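Local coordinates for stage III sporulation protein AB (Bacillus subtilis, PDB 6BS9), which is essential for sporulation and probably serves a secretion-system-like transport apparatus, represented here by the all-helical part of a longer chain, at residues A[8-13]-A[42-46]; A[64-69]-A[90-96]. All coordinates share one frame; numbering follows the deposited sequence.

The two contacts illustrate how a small all-helical protein is held both at a helix junction and between helix flanks. Contact 1 comes first along the chain and is complete before contact 2 begins: it lays helix 2-26 against the turn between helices 31-41 and 46-58, whereas contact 2 pairs helix 64-75 with helix 83-95. Their centres lie about 18 Å apart on opposite sides of the chain's centre, and their nearest atoms stay about 6 Å apart. Helix 2-26 connects them indirectly, since Leu-13 of contact 1 touches Leu-89 while Leu-17, further along, touches both Trp-68 and Phe-92. Early and late helices of the Spore_III_AB family region thus share one compact core.

Contact 1: residues A[8-13]-A[42-46]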
ATOM      1  N   ARG A   8      10.354   6.927  -5.310  1.00 38.25           N
ATOM      2  CA  ARG A   8       9.227   7.161  -6.177  1.00 41.18           C
ATOM      3  C   ARG A   8       8.090   6.146  -5.889  1.00 37.46           C
ATOM      4  O   ARG A   8       6.907   6.524  -5.872  1.00 33.50           O
ATOM      5  CB  ARG A   8       9.678   7.154  -7.636  1.00 48.07           C
ATOM      6  CG  ARG A   8       8.600   7.455  -8.693  1.00 60.69           C
ATOM      7  CD  ARG A   8       9.105   7.385 -10.187  1.00 70.66           C
ATOM      8  NE  ARG A   8       8.387   8.322 -11.070  1.00 81.49           N
ATOM      9  CZ  ARG A   8       7.340   8.045 -11.874  1.00 86.54           C
ATOM     10  NH1 ARG A   8       6.812   9.040 -12.600  1.00 84.24           N
ATOM     11  NH2 ARG A   8       6.806   6.815 -11.979  1.00 86.15           N
ATOM     12  N   GLN A   9       8.432   4.897  -5.642  1.00 33.33           N
ATOM     13  CA  GLN A   9       7.410   3.900  -5.429  1.00 34.71           C
ATOM     14  C   GLN A   9       6.794   4.046  -4.028  1.00 34.95           C
ATOM     15  O   GLN A   9       5.576   3.882  -3.857  1.00 32.87           O
ATOM     16  CB  GLN A   9       7.955   2.494  -5.673  1.00 36.89           C
ATOM     17  CG  GLN A   9       8.190   2.180  -7.156  1.00 37.05           C
ATOM     18  CD  GLN A   9       8.675   0.740  -7.435  1.00 37.05           C
ATOM     19  OE1 GLN A   9       8.738  -0.135  -6.551  1.00 34.41           O
ATOM     20  NE2 GLN A   9       9.061   0.524  -8.681  1.00 38.80           N
ATOM     21  N   ILE A  10       7.607   4.465  -3.053  1.00 31.84           N
ATOM     22  CA  ILE A  10       7.062   4.761  -1.729  1.00 30.95           C
ATOM     23  C   ILE A  10       6.106   5.916  -1.794  1.00 30.15           C
ATOM     24  O   ILE A  10       5.039   5.884  -1.239  1.00 29.95           O
ATOM     25  CB  ILE A  10       8.202   5.034  -0.736  1.00 31.45           C
ATOM     26  CG1 ILE A  10       8.985   3.733  -0.553  1.00 33.05           C
ATOM     27  CG2 ILE A  10       7.645   5.460   0.608  1.00 30.50           C
ATOM     28  CD1 ILE A  10      10.311   3.944   0.123  1.00 35.58           C
ATOM     29  N   ARG A  11       6.445   6.912  -2.577  1.00 32.20           N
ATOM     30  CA  ARG A  11       5.606   8.091  -2.709  1.00 34.50           C
ATOM     31  C   ARG A  11       4.260   7.739  -3.275  1.00 33.81           C
ATOM     32  O   ARG A  11       3.220   8.202  -2.790  1.00 35.74           O
ATOM     33  CB  ARG A  11       6.328   9.123  -3.587  1.00 35.72           C
ATOM     34  CG  ARG A  11       5.768  10.504  -3.553  1.00 37.56           C
ATOM     35  CD  ARG A  11       6.664  11.436  -4.355  1.00 41.57           C
ATOM     36  NE  ARG A  11       6.767  11.047  -5.760  1.00 43.85           N
ATOM     37  CZ  ARG A  11       7.960  10.918  -6.330  1.00 44.93           C
ATOM     38  NH1 ARG A  11       7.999  10.578  -7.593  1.00 42.32           N
ATOM     39  NH2 ARG A  11       9.123  11.141  -5.619  1.00 42.39           N
ATOM     40  N   GLN A  12       4.284   6.919  -4.319  1.00 35.67           N
ATOM     41  CA  GLN A  12       3.045   6.372  -4.921  1.00 35.83           C
ATOM     42  C   GLN A  12       2.205   5.561  -3.947  1.00 35.12           C
ATOM     43  O   GLN A  12       0.994   5.670  -3.960  1.00 34.10           O
ATOM     44  CB  GLN A  12       3.418   5.434  -6.098  1.00 38.27           C
ATOM     45  CG  GLN A  12       3.916   6.149  -7.347  1.00 40.83           C
ATOM     46  CD  GLN A  12       4.429   5.165  -8.386  1.00 44.32           C
ATOM     47  OE1 GLN A  12       4.995   4.119  -8.091  1.00 41.40           O
ATOM     48  NE2 GLN A  12       4.205   5.493  -9.614  1.00 51.37           N
ATOM     49  N   LEU A  13       2.874   4.714  -3.115  1.00 34.27           N
ATOM     50  CA  LEU A  13       2.173   3.932  -2.105  1.00 32.11           C
ATOM     51  C   LEU A  13       1.501   4.828  -1.054  1.00 32.11           C
ATOM     52  O   LEU A  13       0.354   4.596  -0.690  1.00 30.88           O
ATOM     53  CB  LEU A  13       3.120   2.954  -1.459  1.00 32.63           C
ATOM     54  CG  LEU A  13       3.448   1.742  -2.326  1.00 31.45           C
ATOM     55  CD1 LEU A  13       4.660   1.067  -1.788  1.00 31.74           C
ATOM     56  CD2 LEU A  13       2.297   0.770  -2.385  1.00 31.71           C
ATOM     57  N   LEU A  42      -2.328   4.963 -11.219  1.00 39.04           N
ATOM     58  CA  LEU A  42      -0.913   4.702 -10.962  1.00 37.31           C
ATOM     59  C   LEU A  42      -0.178   3.939 -12.066  1.00 35.22           C
ATOM     60  O   LEU A  42      -0.718   3.086 -12.766  1.00 32.75           O
ATOM     61  CB  LEU A  42      -0.768   3.824  -9.777  1.00 39.96           C
ATOM     62  CG  LEU A  42      -1.233   4.337  -8.460  1.00 41.11           C
ATOM     63  CD1 LEU A  42      -1.361   3.156  -7.509  1.00 45.16           C
ATOM     64  CD2 LEU A  42      -0.194   5.312  -7.960  1.00 42.55           C
ATOM     65  N   ALA A  43       1.075   4.304 -12.215  1.00 34.60           N
ATOM     66  CA  ALA A  43       1.978   3.669 -13.111  1.00 34.96           C
ATOM     67  C   ALA A  43       2.372   2.318 -12.549  1.00 33.56           C
ATOM     68  O   ALA A  43       2.308   2.092 -11.371  1.00 30.13           O
ATOM     69  CB  ALA A  43       3.247   4.544 -13.288  1.00 34.84           C
ATOM     70  N   GLN A  44       2.827   1.464 -13.450  1.00 34.65           N
ATOM     71  CA  GLN A  44       3.386   0.171 -13.087  1.00 36.13           C
ATOM     72  C   GLN A  44       4.773   0.379 -12.551  1.00 33.30           C
ATOM     73  O   GLN A  44       5.399   1.322 -12.939  1.00 31.20           O
ATOM     74  CB  GLN A  44       3.488  -0.721 -14.296  1.00 40.00           C
ATOM     75  CG  GLN A  44       2.143  -0.983 -14.941  1.00 41.91           C
ATOM     76  CD  GLN A  44       1.433  -2.078 -14.278  1.00 48.00           C
ATOM     77  OE1 GLN A  44       1.592  -2.388 -13.048  1.00 46.18           O
ATOM     78  NE2 GLN A  44       0.687  -2.789 -15.116  1.00 52.59           N
ATOM     79  N   PRO A  45       5.237  -0.471 -11.660  1.00 32.84           N
ATOM     80  CA  PRO A  45       4.562  -1.732 -11.222  1.00 34.29           C
ATOM     81  C   PRO A  45       3.633  -1.603  -9.988  1.00 35.67           C
ATOM     82  O   PRO A  45       2.869  -2.540  -9.724  1.00 37.05           O
ATOM     83  CB  PRO A  45       5.747  -2.669 -10.893  1.00 34.94           C
ATOM     84  CG  PRO A  45       6.824  -1.704 -10.476  1.00 36.77           C
ATOM     85  CD  PRO A  45       6.669  -0.469 -11.358  1.00 34.80           C
ATOM     86  N   VAL A  46       3.623  -0.452  -9.301  1.00 32.68           N
ATOM     87  CA  VAL A  46       2.783  -0.306  -8.104  1.00 31.76           C
ATOM     88  C   VAL A  46       1.306  -0.458  -8.401  1.00 32.57           C
ATOM     89  O   VAL A  46       0.575  -1.066  -7.635  1.00 33.39           O
ATOM     90  CB  VAL A  46       3.049   1.034  -7.413  1.00 31.28           C
ATOM     91  CG1 VAL A  46       2.086   1.310  -6.300  1.00 31.53           C
ATOM     92  CG2 VAL A  46       4.471   1.039  -6.821  1.00 30.03           C
TER
HETATM   93  O   HOH W   1       4.993   2.249 -10.012  1.00 33.18           O
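The Arg-8 guanidinium meets Ala-43 CB loosely at its edge, and the amides of Gln-9 and Gln-12 also face the 42-46 turn. Gln-9 NE2 lies 3.6 Å from Pro-45 CG and close to Pro-45 CD, and the two side chains cross at about a right angle; the other end of this amide, OE1, turns to the backbone N of Ser-80. In Gln-12 the amide is shared differently: OE1 approaches Val-46 CG2 to 3.4 Å, while NE2 lies 3.9 Å from Ala-43 CB.

Water 1 joins the two segments. It donates to Gln-12 OE1 at 2.7 Å and to Ala-43 O at 3.0 Å, and accepts from Val-46 N at 3.1 Å; three bonds grip the water, which probably helps to hold the Gln-12 amide in place. Next to this polar site the packing is apolar. Val-46 puts CG1 anti to its backbone N (chi1 172°), which directs that methyl to Leu-13 CD2, 4.0 Å away, and leaves CG2 beside the Gln-9 stem. Leu-42 CD2 rests on Gln-12 CB at 4.1 Å.

Leu-42 to Gln-44 are extended, and a cis peptide precedes Pro-45, bending the chain into helix 46-58. What results is a helix-to-loop junction of an all-alpha bundle, with a bridging water holding an interhelical turn to the flank of helix 2-26.

Contact 2: residues A[64-69]-A[90-96]; sequences AKTAWE and KQFGETL
The CD1 corner of the Trp-68 indole fits into the hollow at Gly-93, 3.4 Å from the glycine CA; a CB there would collide with both this ring and Glu-69 OE2. The backbones therefore close up, CA of Lys-65 standing 4.7 Å from CA of Gly-93, and the antiparallel axes pass at 8.0 Å with 161° between them. Having CG anti to the backbone N (chi1 -177°) carries the indole across to Phe-92, whose edge meets one indole face in a T-shaped pair with planes at 73°, while Trp-68 NE1 hydrogen-bonds to Leu-89 O. Leu-96 fills the next dip, its CB 4.1 Å from Ala-64 CB and its CD1 against Trp-68 CB. Lys-65 NZ forms salt bridges to Glu-69 OE1 (3.3 Å, also a weak hydrogen bond) and, across the contact, to Glu-94 OE2 (3.6 Å).

With an alanine replacing Trp-68, the hollow at Gly-93 is likely to stand empty, the Phe-92 edge to lose its aromatic face and the Leu-89 carbonyl its indole N-H. Among the surrounding helices, Leu-17 of helix 2-26 touches both aromatic rings, Phe-53 of helix 46-58 meets Trp-68 edge-to-face, and Ile-108 of helix 101-128 packs against Phe-92.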
ATOM      1  N   ALA A  64     -10.390  -8.604   3.699  1.00 38.10           N
ATOM      2  CA  ALA A  64      -9.536  -7.612   3.056  1.00 38.53           C
ATOM      3  C   ALA A  64      -8.074  -7.836   3.425  1.00 38.80           C
ATOM      4  O   ALA A  64      -7.197  -7.722   2.593  1.00 37.89           O
ATOM      5  CB  ALA A  64      -9.992  -6.212   3.423  1.00 39.02           C
ATOM      6  N   LYS A  65      -7.848  -8.233   4.673  1.00 39.33           N
ATOM      7  CA  LYS A  65      -6.529  -8.554   5.162  1.00 39.78           C
ATOM      8  C   LYS A  65      -5.900  -9.661   4.364  1.00 40.31           C
ATOM      9  O   LYS A  65      -4.728  -9.561   3.990  1.00 41.78           O
ATOM     10  CB  LYS A  65      -6.610  -8.910   6.637  1.00 43.80           C
ATOM     11  CG  LYS A  65      -5.368  -9.497   7.280  1.00 48.30           C
ATOM     12  CD  LYS A  65      -5.739 -10.060   8.650  1.00 53.64           C
ATOM     13  CE  LYS A  65      -4.532 -10.572   9.413  1.00 59.15           C
ATOM     14  NZ  LYS A  65      -3.820 -11.648   8.651  1.00 63.34           N
ATOM     15  N   THR A  66      -6.643 -10.735   4.129  1.00 41.71           N
ATOM     16  CA  THR A  66      -6.082 -11.863   3.439  1.00 41.82           C
ATOM     17  C   THR A  66      -5.832 -11.448   1.974  1.00 42.86           C
ATOM     18  O   THR A  66      -4.766 -11.754   1.416  1.00 42.73           O
ATOM     19  CB  THR A  66      -7.040 -13.073   3.524  1.00 44.44           C
ATOM     20  OG1 THR A  66      -7.190 -13.467   4.889  1.00 43.41           O
ATOM     21  CG2 THR A  66      -6.564 -14.271   2.692  1.00 42.48           C
ATOM     22  N   ALA A  67      -6.792 -10.756   1.375  1.00 38.50           N
ATOM     23  CA  ALA A  67      -6.652 -10.295  -0.020  1.00 39.17           C
ATOM     24  C   ALA A  67      -5.461  -9.391  -0.218  1.00 38.46           C
ATOM     25  O   ALA A  67      -4.730  -9.522  -1.227  1.00 40.12           O
ATOM     26  CB  ALA A  67      -7.898  -9.568  -0.488  1.00 38.59           C
ATOM     27  N   TRP A  68      -5.224  -8.528   0.757  1.00 36.98           N
ATOM     28  CA  TRP A  68      -4.050  -7.686   0.719  1.00 36.10           C
ATOM     29  C   TRP A  68      -2.706  -8.458   0.790  1.00 37.95           C
ATOM     30  O   TRP A  68      -1.798  -8.234  -0.040  1.00 33.28           O
ATOM     31  CB  TRP A  68      -4.089  -6.669   1.830  1.00 32.77           C
ATOM     32  CG  TRP A  68      -2.961  -5.795   1.764  1.00 31.09           C
ATOM     33  CD1 TRP A  68      -1.778  -5.896   2.466  1.00 31.71           C
ATOM     34  CD2 TRP A  68      -2.798  -4.674   0.894  1.00 31.59           C
ATOM     35  NE1 TRP A  68      -0.931  -4.832   2.151  1.00 30.30           N
ATOM     36  CE2 TRP A  68      -1.524  -4.094   1.173  1.00 31.26           C
ATOM     37  CE3 TRP A  68      -3.603  -4.070  -0.095  1.00 31.06           C
ATOM     38  CZ2 TRP A  68      -1.056  -2.995   0.468  1.00 30.88           C
ATOM     39  CZ3 TRP A  68      -3.138  -2.942  -0.764  1.00 27.51           C
ATOM     40  CH2 TRP A  68      -1.915  -2.418  -0.472  1.00 29.88           C
ATOM     41  N   GLU A  69      -2.609  -9.361   1.750  1.00 43.86           N
ATOM     42  CA  GLU A  69      -1.401 -10.176   1.930  1.00 49.45           C
ATOM     43  C   GLU A  69      -1.073 -10.955   0.677  1.00 47.26           C
ATOM     44  O   GLU A  69       0.073 -10.958   0.234  1.00 49.83           O
ATOM     45  CB  GLU A  69      -1.505 -11.168   3.096  1.00 55.90           C
ATOM     46  CG  GLU A  69      -0.614 -10.787   4.247  1.00 68.69           C
ATOM     47  CD  GLU A  69      -1.290  -9.973   5.319  1.00 74.25           C
ATOM     48  OE1 GLU A  69      -2.073 -10.620   6.054  1.00 69.33           O
ATOM     49  OE2 GLU A  69      -0.966  -8.750   5.442  1.00 74.90           O
ATOM     50  N   LYS A  90       2.786  -5.231   4.982  1.00 42.16           N
ATOM     51  CA  LYS A  90       2.167  -6.354   5.679  1.00 47.51           C
ATOM     52  C   LYS A  90       1.398  -5.874   6.883  1.00 42.89           C
ATOM     53  O   LYS A  90       0.272  -6.303   7.084  1.00 40.48           O
ATOM     54  CB  LYS A  90       3.236  -7.383   6.098  1.00 53.21           C
ATOM     55  CG  LYS A  90       2.676  -8.696   6.644  1.00 64.19           C
ATOM     56  CD  LYS A  90       3.781  -9.695   7.021  1.00 70.93           C
ATOM     57  CE  LYS A  90       3.212 -11.081   7.377  1.00 75.70           C
ATOM     58  NZ  LYS A  90       4.187 -12.210   7.173  1.00 75.96           N
ATOM     59  N   GLN A  91       1.994  -5.000   7.694  1.00 43.12           N
ATOM     60  CA  GLN A  91       1.270  -4.393   8.854  1.00 44.33           C
ATOM     61  C   GLN A  91       0.026  -3.618   8.412  1.00 38.66           C
ATOM     62  O   GLN A  91      -0.996  -3.660   9.084  1.00 38.32           O
ATOM     63  CB  GLN A  91       2.117  -3.650   9.961  1.00 49.02           C
ATOM     64  CG  GLN A  91       3.382  -2.857   9.660  1.00 53.82           C
ATOM     65  CD  GLN A  91       3.690  -1.753  10.734  0.50 50.22           C
ATOM     66  OE1 GLN A  91       4.002  -0.626  10.392  0.50 45.90           O
ATOM     67  NE2 GLN A  91       3.573  -2.095  12.013  0.50 50.49           N
ATOM     68  N   PHE A  92       0.079  -2.980   7.251  1.00 36.50           N
ATOM     69  CA  PHE A  92      -1.124  -2.370   6.705  1.00 36.30           C
ATOM     70  C   PHE A  92      -2.235  -3.420   6.450  1.00 38.42           C
ATOM     71  O   PHE A  92      -3.388  -3.192   6.781  1.00 38.62           O
ATOM     72  CB  PHE A  92      -0.837  -1.523   5.446  1.00 32.92           C
ATOM     73  CG  PHE A  92      -2.072  -0.995   4.770  1.00 29.52           C
ATOM     74  CD1 PHE A  92      -2.721   0.073   5.261  1.00 29.26           C
ATOM     75  CD2 PHE A  92      -2.585  -1.594   3.644  1.00 28.18           C
ATOM     76  CE1 PHE A  92      -3.867   0.592   4.626  1.00 29.16           C
ATOM     77  CE2 PHE A  92      -3.731  -1.136   3.049  1.00 28.46           C
ATOM     78  CZ  PHE A  92      -4.382  -0.031   3.533  1.00 27.81           C
ATOM     79  N   GLY A  93      -1.899  -4.560   5.850  1.00 41.15           N
ATOM     80  CA  GLY A  93      -2.879  -5.641   5.717  1.00 41.64           C
ATOM     81  C   GLY A  93      -3.496  -6.078   7.041  1.00 41.11           C
ATOM     82  O   GLY A  93      -4.701  -6.188   7.144  1.00 43.75           O
ATOM     83  N   GLU A  94      -2.658  -6.323   8.038  1.00 43.68           N
ATOM     84  CA  GLU A  94      -3.063  -6.761   9.378  1.00 44.88           C
ATOM     85  C   GLU A  94      -4.036  -5.736   9.948  1.00 43.19           C
ATOM     86  O   GLU A  94      -5.120  -6.078  10.441  1.00 45.89           O
ATOM     87  CB  GLU A  94      -1.802  -6.967  10.265  1.00 50.76           C
ATOM     88  CG  GLU A  94      -0.674  -7.831   9.613  1.00 56.63           C
ATOM     89  CD  GLU A  94      -0.389  -9.255  10.121  1.00 66.77           C
ATOM     90  OE1 GLU A  94       0.818  -9.679   9.979  1.00 66.64           O
ATOM     91  OE2 GLU A  94      -1.325  -9.979  10.583  1.00 75.85           O
ATOM     92  N   THR A  95      -3.769  -4.466   9.679  1.00 40.80           N
ATOM     93  CA  THR A  95      -4.655  -3.398  10.029  1.00 43.45           C
ATOM     94  C   THR A  95      -6.061  -3.449   9.478  1.00 42.70           C
ATOM     95  O   THR A  95      -7.008  -2.870  10.040  1.00 46.09           O
ATOM     96  CB  THR A  95      -3.974  -2.058   9.591  1.00 49.36           C
ATOM     97  OG1 THR A  95      -2.835  -1.810  10.412  1.00 48.08           O
ATOM     98  CG2 THR A  95      -4.884  -0.852   9.643  1.00 49.09           C
ATOM     99  N   LEU A  96      -6.239  -4.034   8.312  1.00 45.39           N
ATOM    100  CA  LEU A  96      -7.587  -4.094   7.706  1.00 44.66           C
ATOM    101  C   LEU A  96      -8.525  -4.965   8.502  1.00 42.39           C
ATOM    102  O   LEU A  96      -9.744  -4.947   8.275  1.00 44.50           O
ATOM    103  CB  LEU A  96      -7.478  -4.560   6.224  1.00 43.94           C
ATOM    104  CG  LEU A  96      -6.591  -3.632   5.380  1.00 43.43           C
ATOM    105  CD1 LEU A  96      -6.283  -4.192   4.022  1.00 44.15           C
ATOM    106  CD2 LEU A  96      -7.204  -2.276   5.237  1.00 45.29           C
TER